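Putative tryptophan halogenase (Xanthomonas campestris pv. campestris, PDB 6Y1W) is a flavin-dependent halogenase that probably uses FAD to halogenate an aromatic substrate not yet identified here. Local coordinates at residues Thr26-Leu35 with Ile351-Leu362; Gln44-Ile53 with Gly182-Ile190. All coordinates share one frame; numbering follows the deposited sequence. Where two conformers were deposited one is given.

In the fold
Contact 1 packs helix 25-39 against helix 350-363. Contact 2 pairs strand 44-49 with strand 184-195. Their centres lie about 16 Å apart. Helix 25-39 is followed directly in the chain by strand 44-49, so the first halves of both contacts belong to one beta-alpha-beta unit that starts at strand 18-22. Along the chain contact 2 is nested between the two segments of contact 1. The contacts also touch: Leu47 packs on Gly28 and Trp29, Leu35 meets Ile45, and Trp29 NE1 probably hydrogen-bonds to Glu49 OE2. Together they place a late helix and a sheet strand around the Rossmann-type nucleotide-binding unit, where predicted FAD residues include Thr26, Ala27 and Ile351.

Contact 1 of 2, residues Thr26-Leu35 with Ile351-Leu362; sequences TAGWMAAAAL and IHLIQRGIVRLL
Gln355 meets Met30 through its CB, 3.9 Å from the methyl CE, and its flat amide is held elsewhere: NE2 bonds to Ser65 O and to a bound MES molecule, probably from the crystallisation liquor. The His352 ring carries Arg356 CG over one face, offset toward the rim, and its ND1 bonds to Ser65 OG. The Arg360 guanidinium has Arg356 O over the centre of one face and makes a cation-pi contact with Tyr377. Neither His352 nor Arg360 touches 26-35. Met30 is a knob in a hole formed by Ile351, Ile354, Gln355 and Ile358. Its chain bends at chi3 (70°), which brings CE to 3.8 Å from Ile351 O. SD rests on Ile354 CG2 at 3.8 Å. One turn after Ile354, Ile358 pushes CD1 against the backbone, 3.3 Å from Ala31 N. Its CG2, anti to the backbone N, presses on Ala34 CB at 3.5 Å, tighter than usual. The segment axes approach to 9.8 Å at 33°, with Ala27, Ala31 and Ala34 giving the first helix a smooth side. At the C-terminal end Leu362 puts CD1 on Ala34 and CD2 3.6 Å from Leu35 CD1. At the N-terminal end Ala27 CB meets Ile354 CD1. Helix 65-73 covers Met30 and Gln355 with Phe69, helix 167-180 adds Leu174 to Met30, and helix 371-397 packs on Leu353 and Arg360. Trp116 of the second subunit packs on Leu362.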
loop_
_atom_site.group_PDB
_atom_site.type_symbol
_atom_site.label_atom_id
_atom_site.label_comp_id
_atom_site.label_asym_id
_atom_site.label_seq_id
_atom_site.Cartn_x
_atom_site.Cartn_y
_atom_site.Cartn_z
ATOM N N THR A 26 7.863 26.170 -10.555
ATOM C CA THR A 26 7.815 24.720 -10.626
ATOM C C THR A 26 6.384 24.198 -10.492
ATOM O O THR A 26 5.946 23.291 -11.207
ATOM C CB THR A 26 8.696 24.189 -9.504
ATOM O OG1 THR A 26 9.974 24.861 -9.558
ATOM C CG2 THR A 26 8.858 22.729 -9.623
ATOM N N ALA A 27 5.666 24.713 -9.493
ATOM C CA ALA A 27 4.336 24.150 -9.239
ATOM C C ALA A 27 3.410 24.379 -10.420
ATOM O O ALA A 27 2.715 23.460 -10.871
ATOM C CB ALA A 27 3.730 24.750 -7.967
ATOM N N GLY A 28 3.377 25.611 -10.912
ATOM C CA GLY A 28 2.434 25.950 -11.968
ATOM C C GLY A 28 2.766 25.231 -13.263
ATOM O O GLY A 28 1.856 24.704 -13.941
ATOM N N TRP A 29 4.059 25.195 -13.621
ATOM C CA TRP A 29 4.385 24.605 -14.920
ATOM C C TRP A 29 4.452 23.091 -14.851
ATOM O O TRP A 29 4.230 22.431 -15.870
ATOM C CB TRP A 29 5.679 25.224 -15.494
ATOM C CG TRP A 29 5.439 26.651 -15.968
ATOM C CD1 TRP A 29 5.932 27.797 -15.410
ATOM C CD2 TRP A 29 4.601 27.067 -17.058
ATOM N NE1 TRP A 29 5.473 28.891 -16.104
ATOM C CE2 TRP A 29 4.642 28.469 -17.110
ATOM C CE3 TRP A 29 3.824 26.379 -17.990
ATOM C CZ2 TRP A 29 3.926 29.209 -18.062
ATOM C CZ3 TRP A 29 3.118 27.098 -18.925
ATOM C CH2 TRP A 29 3.168 28.509 -18.955
ATOM N N MET A 30 4.751 22.487 -13.696
ATOM C CA MET A 30 4.557 21.041 -13.602
ATOM C C MET A 30 3.082 20.696 -13.775
ATOM O O MET A 30 2.744 19.699 -14.423
ATOM C CB MET A 30 5.071 20.489 -12.264
ATOM C CG MET A 30 6.552 20.346 -12.133
ATOM S SD MET A 30 7.129 19.790 -10.496
ATOM C CE MET A 30 6.541 18.092 -10.507
ATOM N N ALA A 31 2.189 21.492 -13.191
ATOM C CA ALA A 31 0.758 21.218 -13.330
ATOM C C ALA A 31 0.309 21.426 -14.768
ATOM O O ALA A 31 -0.423 20.603 -15.333
ATOM C CB ALA A 31 -0.031 22.130 -12.381
ATOM N N ALA A 32 0.741 22.537 -15.376
ATOM C CA ALA A 32 0.367 22.806 -16.758
ATOM C C ALA A 32 0.866 21.710 -17.672
ATOM O O ALA A 32 0.179 21.328 -18.621
ATOM C CB ALA A 32 0.942 24.144 -17.216
ATOM N N ALA A 33 2.080 21.218 -17.418
ATOM C CA ALA A 33 2.675 20.219 -18.301
ATOM C C ALA A 33 1.903 18.915 -18.261
ATOM O O ALA A 33 1.557 18.351 -19.310
ATOM C CB ALA A 33 4.146 19.992 -17.902
ATOM N N ALA A 34 1.630 18.403 -17.054
ATOM C CA ALA A 34 0.934 17.127 -16.952
ATOM C C ALA A 34 -0.513 17.248 -17.423
ATOM O O ALA A 34 -1.015 16.338 -18.101
ATOM C CB ALA A 34 0.981 16.616 -15.508
ATOM N N LEU A 35 -1.196 18.341 -17.045
ATOM C CA LEU A 35 -2.603 18.490 -17.423
ATOM C C LEU A 35 -2.744 18.652 -18.931
ATOM O O LEU A 35 -3.657 18.069 -19.534
ATOM C CB LEU A 35 -3.215 19.692 -16.691
ATOM C CG LEU A 35 -4.674 19.995 -16.981
ATOM C CD1 LEU A 35 -5.500 18.779 -16.492
ATOM C CD2 LEU A 35 -5.099 21.299 -16.244
ATOM N N ILE A 351 9.503 18.985 -4.728
ATOM C CA ILE A 351 8.978 18.687 -6.060
ATOM C C ILE A 351 8.103 17.441 -6.057
ATOM O O ILE A 351 7.093 17.384 -6.776
ATOM C CB ILE A 351 10.154 18.622 -7.053
ATOM C CG1 ILE A 351 10.522 20.060 -7.426
ATOM C CG2 ILE A 351 9.783 17.813 -8.331
ATOM C CD1 ILE A 351 11.805 20.164 -8.256
ATOM N N HIS A 352 8.428 16.459 -5.221
ATOM C CA HIS A 352 7.609 15.257 -5.092
ATOM C C HIS A 352 6.196 15.599 -4.645
ATOM O O HIS A 352 5.216 15.029 -5.145
ATOM C CB HIS A 352 8.282 14.319 -4.096
ATOM C CG HIS A 352 7.393 13.204 -3.653
ATOM N ND1 HIS A 352 7.258 12.033 -4.369
ATOM C CD2 HIS A 352 6.607 13.076 -2.559
ATOM C CE1 HIS A 352 6.423 11.224 -3.731
ATOM N NE2 HIS A 352 6.022 11.833 -2.624
ATOM N N LEU A 353 6.069 16.514 -3.679
ATOM C CA LEU A 353 4.741 16.839 -3.193
ATOM C C LEU A 353 3.930 17.584 -4.236
ATOM O O LEU A 353 2.717 17.407 -4.285
ATOM C CB LEU A 353 4.824 17.651 -1.902
ATOM C CG LEU A 353 5.178 16.740 -0.718
ATOM C CD1 LEU A 353 5.678 17.600 0.447
ATOM C CD2 LEU A 353 4.030 15.827 -0.284
ATOM N N ILE A 354 4.578 18.397 -5.079
ATOM C CA ILE A 354 3.883 18.975 -6.234
ATOM C C ILE A 354 3.397 17.868 -7.158
ATOM O O ILE A 354 2.230 17.838 -7.579
ATOM C CB ILE A 354 4.809 19.954 -6.981
ATOM C CG1 ILE A 354 5.102 21.176 -6.096
ATOM C CG2 ILE A 354 4.091 20.433 -8.263
ATOM C CD1 ILE A 354 6.266 22.056 -6.643
ATOM N N GLN A 355 4.305 16.950 -7.518
ATOM C CA GLN A 355 3.956 15.866 -8.427
ATOM C C GLN A 355 2.807 15.040 -7.878
ATOM O O GLN A 355 1.878 14.692 -8.620
ATOM C CB GLN A 355 5.168 14.968 -8.653
ATOM C CG GLN A 355 4.799 13.623 -9.265
ATOM C CD GLN A 355 6.028 12.778 -9.554
ATOM O OE1 GLN A 355 7.166 13.308 -9.648
ATOM N NE2 GLN A 355 5.820 11.472 -9.757
ATOM N N ARG A 356 2.841 14.715 -6.570
ATOM C CA ARG A 356 1.736 13.914 -6.020
ATOM C C ARG A 356 0.404 14.642 -6.149
ATOM O O ARG A 356 -0.623 14.030 -6.470
ATOM C CB ARG A 356 1.978 13.569 -4.545
ATOM C CG ARG A 356 3.152 12.624 -4.324
ATOM C CD ARG A 356 2.929 11.239 -4.978
ATOM N NE ARG A 356 1.677 10.680 -4.492
ATOM C CZ ARG A 356 0.751 10.117 -5.261
ATOM N NH1 ARG A 356 0.923 10.037 -6.582
ATOM N NH2 ARG A 356 -0.364 9.644 -4.697
ATOM N N GLY A 357 0.385 15.941 -5.865
ATOM C CA GLY A 357 -0.862 16.678 -5.970
ATOM C C GLY A 357 -1.388 16.658 -7.395
ATOM O O GLY A 357 -2.599 16.568 -7.618
ATOM N N ILE A 358 -0.481 16.756 -8.371
ATOM C CA ILE A 358 -0.871 16.778 -9.789
ATOM C C ILE A 358 -1.358 15.397 -10.230
ATOM O O ILE A 358 -2.423 15.248 -10.860
ATOM C CB ILE A 358 0.328 17.229 -10.653
ATOM C CG1 ILE A 358 0.692 18.678 -10.371
ATOM C CG2 ILE A 358 0.021 16.995 -12.172
ATOM C CD1 ILE A 358 2.098 19.060 -10.892
ATOM N N VAL A 359 -0.549 14.373 -9.968
ATOM C CA VAL A 359 -0.886 13.021 -10.385
ATOM C C VAL A 359 -2.182 12.581 -9.724
ATOM O O VAL A 359 -3.051 11.976 -10.367
ATOM C CB VAL A 359 0.271 12.055 -10.063
ATOM C CG1 VAL A 359 -0.175 10.566 -10.269
ATOM C CG2 VAL A 359 1.446 12.371 -10.983
ATOM N N ARG A 360 -2.353 12.898 -8.443
ATOM C CA ARG A 360 -3.599 12.516 -7.784
ATOM C C ARG A 360 -4.783 13.227 -8.416
ATOM O O ARG A 360 -5.846 12.619 -8.596
ATOM C CB ARG A 360 -3.550 12.829 -6.291
ATOM C CG ARG A 360 -4.712 12.181 -5.529
ATOM C CD ARG A 360 -4.743 12.668 -4.088
ATOM N NE ARG A 360 -3.432 12.467 -3.457
ATOM C CZ ARG A 360 -2.624 13.447 -3.066
ATOM N NH1 ARG A 360 -2.951 14.728 -3.213
ATOM N NH2 ARG A 360 -1.450 13.121 -2.521
ATOM N N LEU A 361 -4.607 14.510 -8.783
ATOM C CA LEU A 361 -5.691 15.252 -9.443
ATOM C C LEU A 361 -6.037 14.607 -10.776
ATOM O O LEU A 361 -7.217 14.471 -11.132
ATOM C CB LEU A 361 -5.273 16.700 -9.687
ATOM C CG LEU A 361 -6.307 17.599 -10.407
ATOM C CD1 LEU A 361 -7.705 17.577 -9.758
ATOM C CD2 LEU A 361 -5.778 19.066 -10.456
ATOM N N LEU A 362 -5.007 14.256 -11.565
ATOM C CA LEU A 362 -5.295 13.647 -12.863
ATOM C C LEU A 362 -5.983 12.289 -12.692
ATOM O O LEU A 362 -6.835 11.901 -13.515
ATOM C CB LEU A 362 -3.998 13.530 -13.674
ATOM C CG LEU A 362 -3.510 14.905 -14.134
ATOM C CD1 LEU A 362 -2.158 14.794 -14.880
ATOM C CD2 LEU A 362 -4.551 15.625 -14.992
#

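Contact 2 of 2, residues Gln44-Ile53 with Gly182-Ile190; sequences QITLVESDEI and GVQRIEGRI. With BU9 (Meso-2,3-Butanediol), chain M.
Asp51 and Glu187 bring two carboxylates close together, with Asp51 OD2 3.8 Å from Glu187 OE2. A backbone bond probably helps to offset this. Asp51 N donates to the anti lone pair of Glu187 OE2 at 2.7 Å, nearly straight at 175°. The bend of Glu187 at chi2 (-76°) turns its carboxylate back to that N-H. A water also donates to the same oxygen and joins it to Ser50 OG. Arg185 supplies positive charge nearby, which probably eases the repulsion. Its extended chain delivers the guanidinium edge to two acids: NE points to the anti lone pair of Glu49 OE2 at 2.7 Å, and NH2 reaches Asp51 OD1 at 2.8 Å. The Glu49 carboxylate stands steeply to the guanidinium, its plane turned by 74°. Its OE2 also accepts from Trp29 NE1 on helix 25-39. Arg189 lies nearer the turn 50-53. NH1 bonds to Ser50 OG at 2.8 Å, in the guanidinium plane, while Glu52 OE1 lies over one face as a charge contact. Ser50 OG further accepts from Glu52 N, forming an ST turn. The strands run parallel, linked by five backbone bonds, from Gln184 N to Ile45 O through Gly188 N to Glu49 O. In the last, the donor sits well above the carbonyl plane. Thr46 CG2 meets Ile186 CD1 on one face of the sheet, and Leu47 and Val183 pack on the other. The strand ends line a pocket holding meso-2,3-butanediol, whose O06 accepts from Ile190 N at 3.0 Å. The layout is that of a Rossmann-type sheet. Glu49 ends its second strand, where dinucleotide-binding relatives often carry an acid for the cofactor ribose; here no FAD is bound, and a role for Glu49 in holding it is only inferred.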
loop_
_atom_site.group_PDB
_atom_site.type_symbol
_atom_site.label_atom_id
_atom_site.label_comp_id
_atom_site.label_asym_id
_atom_site.label_seq_id
_atom_site.Cartn_x
_atom_site.Cartn_y
_atom_site.Cartn_z
ATOM N N GLN A 44 -9.485 23.886 -22.034
ATOM C CA GLN A 44 -8.785 25.147 -22.227
ATOM C C GLN A 44 -7.997 25.414 -20.954
ATOM O O GLN A 44 -8.590 25.547 -19.882
ATOM C CB GLN A 44 -9.756 26.293 -22.506
ATOM C CG GLN A 44 -9.036 27.641 -22.694
ATOM C CD GLN A 44 -9.988 28.796 -22.928
ATOM O OE1 GLN A 44 -11.211 28.610 -23.012
ATOM N NE2 GLN A 44 -9.433 30.004 -23.045
ATOM N N ILE A 45 -6.677 25.457 -21.074
ATOM C CA ILE A 45 -5.806 25.607 -19.914
ATOM C C ILE A 45 -5.077 26.927 -20.028
ATOM O O ILE A 45 -4.367 27.161 -21.018
ATOM C CB ILE A 45 -4.805 24.454 -19.805
ATOM C CG1 ILE A 45 -5.545 23.129 -19.816
ATOM C CG2 ILE A 45 -3.942 24.616 -18.514
ATOM C CD1 ILE A 45 -4.676 21.910 -20.161
ATOM N N THR A 46 -5.222 27.769 -19.003
ATOM C CA THR A 46 -4.587 29.077 -18.943
ATOM C C THR A 46 -3.738 29.170 -17.691
ATOM O O THR A 46 -4.202 28.805 -16.610
ATOM C CB THR A 46 -5.651 30.162 -18.920
ATOM O OG1 THR A 46 -6.488 30.016 -20.095
ATOM C CG2 THR A 46 -5.017 31.552 -18.814
ATOM N N LEU A 47 -2.505 29.679 -17.828
ATOM C CA LEU A 47 -1.632 29.914 -16.675
ATOM C C LEU A 47 -1.318 31.401 -16.600
ATOM O O LEU A 47 -0.915 32.005 -17.605
ATOM C CB LEU A 47 -0.328 29.094 -16.771
ATOM C CG LEU A 47 0.563 29.127 -15.511
ATOM C CD1 LEU A 47 1.383 27.845 -15.466
ATOM C CD2 LEU A 47 1.497 30.366 -15.475
ATOM N N VAL A 48 -1.542 31.984 -15.421
ATOM C CA VAL A 48 -1.284 33.397 -15.140
ATOM C C VAL A 48 -0.056 33.485 -14.245
ATOM O O VAL A 48 -0.026 32.891 -13.166
ATOM C CB VAL A 48 -2.481 34.061 -14.449
ATOM C CG1 VAL A 48 -2.182 35.549 -14.142
ATOM C CG2 VAL A 48 -3.751 33.878 -15.308
ATOM N N GLU A 49 0.936 34.263 -14.665
ATOM C CA GLU A 49 2.109 34.459 -13.823
ATOM C C GLU A 49 2.700 35.821 -14.139
ATOM O O GLU A 49 2.581 36.334 -15.257
ATOM C CB GLU A 49 3.182 33.374 -14.021
ATOM C CG GLU A 49 3.815 33.357 -15.430
ATOM C CD GLU A 49 4.975 32.358 -15.575
ATOM O OE1 GLU A 49 5.584 31.941 -14.552
ATOM O OE2 GLU A 49 5.320 32.018 -16.726
ATOM N N SER A 50 3.408 36.363 -13.161
ATOM C CA SER A 50 4.034 37.672 -13.272
ATOM C C SER A 50 5.518 37.494 -13.551
ATOM O O SER A 50 6.178 36.684 -12.887
ATOM C CB SER A 50 3.849 38.451 -11.973
ATOM O OG SER A 50 4.668 39.597 -11.993
ATOM N N ASP A 51 6.046 38.252 -14.524
ATOM C CA ASP A 51 7.494 38.249 -14.757
ATOM C C ASP A 51 8.283 38.845 -13.594
ATOM O O ASP A 51 9.508 38.676 -13.530
ATOM C CB ASP A 51 7.827 39.006 -16.045
ATOM C CG ASP A 51 7.463 38.221 -17.280
ATOM O OD1 ASP A 51 7.384 36.982 -17.166
ATOM O OD2 ASP A 51 7.232 38.828 -18.345
ATOM N N GLU A 52 7.637 39.581 -12.704
ATOM C CA GLU A 52 8.332 40.136 -11.546
ATOM C C GLU A 52 8.459 39.149 -10.389
ATOM O O GLU A 52 9.030 39.510 -9.351
ATOM C CB GLU A 52 7.632 41.422 -11.092
ATOM C CG GLU A 52 7.263 42.336 -12.271
ATOM C CD GLU A 52 6.129 43.304 -11.963
ATOM O OE1 GLU A 52 5.673 43.354 -10.800
ATOM O OE2 GLU A 52 5.684 44.011 -12.895
ATOM N N ILE A 53 7.941 37.926 -10.523
ATOM C CA ILE A 53 7.958 36.937 -9.447
ATOM C C ILE A 53 8.845 35.773 -9.862
ATOM O O ILE A 53 8.771 35.306 -11.005
ATOM C CB ILE A 53 6.534 36.468 -9.098
ATOM C CG1 ILE A 53 5.743 37.662 -8.572
ATOM C CG2 ILE A 53 6.565 35.321 -8.077
ATOM C CD1 ILE A 53 4.549 37.290 -7.759
ATOM N N GLY A 182 -0.692 23.421 -26.013
ATOM C CA GLY A 182 -1.744 24.415 -26.123
ATOM C C GLY A 182 -2.049 25.263 -24.902
ATOM O O GLY A 182 -3.046 25.998 -24.924
ATOM N N VAL A 183 -1.227 25.214 -23.849
ATOM C CA VAL A 183 -1.482 26.050 -22.675
ATOM C C VAL A 183 -1.310 27.507 -23.070
ATOM O O VAL A 183 -0.341 27.874 -23.756
ATOM C CB VAL A 183 -0.524 25.688 -21.525
ATOM C CG1 VAL A 183 -0.677 26.673 -20.350
ATOM C CG2 VAL A 183 -0.818 24.272 -21.041
ATOM N N GLN A 184 -2.263 28.342 -22.660
ATOM C CA GLN A 184 -2.227 29.768 -22.924
ATOM C C GLN A 184 -1.596 30.460 -21.723
ATOM O O GLN A 184 -2.141 30.379 -20.621
ATOM C CB GLN A 184 -3.644 30.303 -23.144
ATOM C CG GLN A 184 -3.681 31.827 -23.290
ATOM C CD GLN A 184 -5.091 32.384 -23.471
ATOM O OE1 GLN A 184 -5.257 33.559 -23.804
ATOM N NE2 GLN A 184 -6.112 31.547 -23.243
ATOM N N ARG A 185 -0.472 31.146 -21.931
ATOM C CA ARG A 185 0.193 31.870 -20.854
ATOM C C ARG A 185 -0.250 33.328 -20.892
ATOM O O ARG A 185 -0.279 33.939 -21.965
ATOM C CB ARG A 185 1.711 31.774 -20.978
ATOM C CG ARG A 185 2.442 32.496 -19.861
ATOM C CD ARG A 185 3.938 32.431 -20.097
ATOM N NE ARG A 185 4.700 33.129 -19.067
ATOM C CZ ARG A 185 5.188 34.362 -19.170
ATOM N NH1 ARG A 185 4.983 35.087 -20.272
ATOM N NH2 ARG A 185 5.876 34.875 -18.158
ATOM N N ILE A 186 -0.658 33.860 -19.738
ATOM C CA ILE A 186 -0.998 35.275 -19.594
ATOM C C ILE A 186 -0.056 35.868 -18.547
ATOM O O ILE A 186 -0.010 35.388 -17.407
ATOM C CB ILE A 186 -2.470 35.480 -19.194
ATOM C CG1 ILE A 186 -3.413 34.830 -20.219
ATOM C CG2 ILE A 186 -2.792 36.975 -19.021
ATOM C CD1 ILE A 186 -4.881 35.020 -19.907
ATOM N N GLU A 187 0.747 36.860 -18.947
ATOM C CA GLU A 187 1.694 37.495 -18.036
ATOM C C GLU A 187 0.972 38.604 -17.285
ATOM O O GLU A 187 0.207 39.370 -17.884
ATOM C CB GLU A 187 2.900 38.073 -18.780
ATOM C CG GLU A 187 4.088 38.451 -17.866
ATOM C CD GLU A 187 3.884 39.750 -17.081
ATOM O OE1 GLU A 187 3.193 40.660 -17.595
ATOM O OE2 GLU A 187 4.420 39.865 -15.947
ATOM N N GLY A 188 1.145 38.648 -15.978
ATOM C CA GLY A 188 0.527 39.723 -15.234
ATOM C C GLY A 188 0.345 39.390 -13.774
ATOM O O GLY A 188 0.705 38.313 -13.295
ATOM N N ARG A 189 -0.268 40.338 -13.080
ATOM C CA ARG A 189 -0.508 40.192 -11.657
ATOM C C ARG A 189 -1.997 40.170 -11.378
ATOM O O ARG A 189 -2.754 41.022 -11.858
ATOM C CB ARG A 189 0.157 41.328 -10.867
ATOM C CG ARG A 189 1.661 41.322 -11.016
ATOM C CD ARG A 189 2.302 42.608 -10.525
ATOM N NE ARG A 189 2.754 42.526 -9.134
ATOM C CZ ARG A 189 3.611 41.625 -8.653
ATOM N NH1 ARG A 189 4.145 40.701 -9.440
ATOM N NH2 ARG A 189 3.948 41.655 -7.369
ATOM N N ILE A 190 -2.382 39.255 -10.508
ATOM C CA ILE A 190 -3.779 39.099 -10.130
ATOM C C ILE A 190 -4.126 40.228 -9.159
ATOM O O ILE A 190 -3.502 40.368 -8.105
ATOM C CB ILE A 190 -4.025 37.721 -9.499
ATOM C CG1 ILE A 190 -3.727 36.605 -10.500
ATOM C CG2 ILE A 190 -5.459 37.580 -9.045
ATOM C CD1 ILE A 190 -3.724 35.241 -9.851
HETATM C C03 BU9 M . 1.217 36.251 -7.794
HETATM C C04 BU9 M . 0.844 36.969 -9.099
HETATM O O06 BU9 M . -0.481 37.422 -8.994
HETATM C C05 BU9 M . 1.001 36.041 -10.315
HETATM C C01 BU9 M . 2.411 35.438 -10.351
HETATM O O6 BU9 M . 0.050 34.998 -10.287
HETATM O O HOH W 1 -5.463 25.115 -23.639
HETATM O O HOH W 2 3.465 41.170 -13.874
HETATM O O HOH W 3 6.553 37.409 -20.490
#